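Putative major capsid protein (Cafeteriavirus-dependent mavirus, PDB 6G43) forms the capsid shell of the mavirus virophage, its double jelly-roll subunits joining in threes into the capsomers that tile the particle surface. Local coordinates at the interface of chains A and B. Coordinates in Å, arbitrary orientation; residue numbers count along the deposited sequence, not the author numbering. Chains: chain A/B, Putative major capsid protein.

The interface of chains A and B. Residues chain A 165-167, 178-179, 184; chain B 399-401, 403, 419.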
# COMPACT_ATOMS: atom_id res chain seq x y z
N GLN A 165 3.42 17.89 10.23
CA GLN A 165 2.42 18.65 9.48
C GLN A 165 2.21 18.00 8.11
O GLN A 165 3.00 17.15 7.69
CB GLN A 165 2.88 20.10 9.34
CG GLN A 165 2.98 20.84 10.67
CD GLN A 165 3.80 22.11 10.59
OE1 GLN A 165 3.25 23.21 10.55
NE2 GLN A 165 5.12 21.97 10.56
N GLY A 166 1.14 18.41 7.43
CA GLY A 166 0.77 17.83 6.13
C GLY A 166 1.92 17.74 5.15
O GLY A 166 2.19 16.67 4.59
N THR A 167 2.61 18.86 4.96
CA THR A 167 3.75 18.96 4.05
C THR A 167 5.00 18.19 4.52
O THR A 167 5.88 17.90 3.70
CB THR A 167 4.14 20.43 3.83
OG1 THR A 167 4.26 21.09 5.10
CG2 THR A 167 3.09 21.15 2.99
N LEU A 178 -1.12 18.97 12.53
CA LEU A 178 -1.91 20.06 11.98
C LEU A 178 -1.67 20.17 10.47
O LEU A 178 -0.56 19.96 9.99
CB LEU A 178 -1.55 21.38 12.68
CG LEU A 178 -1.70 21.39 14.21
CD1 LEU A 178 -1.36 22.77 14.75
CD2 LEU A 178 -3.10 21.00 14.65
N GLY A 179 -2.73 20.50 9.74
CA GLY A 179 -2.69 20.57 8.29
C GLY A 179 -2.78 19.20 7.65
O GLY A 179 -2.28 18.99 6.54
N TYR A 184 -8.27 23.23 11.86
CA TYR A 184 -7.58 23.81 13.01
C TYR A 184 -7.28 25.29 12.77
O TYR A 184 -7.39 25.79 11.65
CB TYR A 184 -6.25 23.07 13.25
CG TYR A 184 -5.18 23.45 12.24
CD1 TYR A 184 -5.23 22.96 10.93
CD2 TYR A 184 -4.15 24.34 12.58
CE1 TYR A 184 -4.27 23.33 10.00
CE2 TYR A 184 -3.19 24.71 11.65
CZ TYR A 184 -3.25 24.20 10.36
OH TYR A 184 -2.30 24.56 9.44
N ALA B 399 -1.54 23.99 5.19
CA ALA B 399 -0.91 22.69 5.43
C ALA B 399 0.20 22.68 6.49
O ALA B 399 0.52 21.61 7.01
CB ALA B 399 -0.36 22.14 4.11
N ASN B 400 0.78 23.84 6.80
CA ASN B 400 1.90 23.93 7.75
C ASN B 400 1.76 25.11 8.72
O ASN B 400 2.62 25.98 8.80
CB ASN B 400 3.24 23.95 6.99
CG ASN B 400 3.38 25.15 6.06
OD1 ASN B 400 2.41 25.84 5.75
ND2 ASN B 400 4.60 25.41 5.61
N GLY B 401 0.67 25.08 9.48
CA GLY B 401 0.33 26.14 10.43
C GLY B 401 1.37 26.46 11.50
O GLY B 401 1.55 27.62 11.86
N THR B 403 4.74 25.90 11.28
CA THR B 403 5.83 26.56 10.56
C THR B 403 5.57 28.06 10.36
O THR B 403 6.48 28.87 10.50
CB THR B 403 6.06 25.91 9.18
OG1 THR B 403 6.25 24.50 9.34
CG2 THR B 403 7.29 26.51 8.49
N ILE B 419 2.11 27.09 3.03
CA ILE B 419 1.83 26.12 1.97
C ILE B 419 0.40 25.62 2.20
O ILE B 419 0.02 25.33 3.33
CB ILE B 419 2.82 24.94 1.99
CG1 ILE B 419 4.25 25.44 1.76
CG2 ILE B 419 2.46 23.91 0.92
CD1 ILE B 419 5.33 24.42 2.08
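A:Gln165 reaches across to B:Thr403 at the start of a short helix, B 401-405, in a contact between neighbouring subunits of the trimeric capsomer typical of double jelly-roll major capsid proteins. Its chain can be followed outward. CB lies 3.6 Å from the carbonyl oxygen of B:Ala399. CG sits anti to the backbone carbonyl carbon (chi1 -64°), and beyond it the chain runs extended, carrying the carboxamide up to the helix. There CD passes near CA of B:Asn400. At the tip both polar atoms meet one residue: the amide oxygen OE1 accepts the backbone N-H of B:Thr403 in a nearly straight bond (N to OE1 3.2 Å). NE2 donates to the hydroxyl OG1 of the same threonine at 3.0 Å. The N-H comes in tilted 17° from the carbonyl plane, and OG1 lies 21° out of the amide plane. Held at both ends, the carboxamide has its flip state set, and OE1 takes up an N-H in the helix's first turn. The positive end of this short helix's dipole might add a little to that bond.

Beside it, A:Gly166 N makes a weak hydrogen bond to B:Ala399 O. Across the B:Asn400-B:Gly401 backbone from the glutamine tip, the hydroxyl OH of A:Tyr184 receives a weak, bent bond from B:Gly401 N, with B:Gly401 CA at the ring's edge, in its plane. A:Leu178 CB rests 3.8 Å above the ring centre and backs the tyrosine from within its own chain.

A:Thr167 makes the tighter apolar contact. Its methyl CG2 points at CG2 of B:Ile419, 3.5 Å away, and also touches B:Ala399 CB, while OG1 faces CB of B:Asn400. Within chain B, B:Asn400 OD1 takes the backbone N-H of B:Ile419 (N to OD1 3.0 Å), tying the B:Ile419 loop to the B:Asn400 turn that leads into the helix.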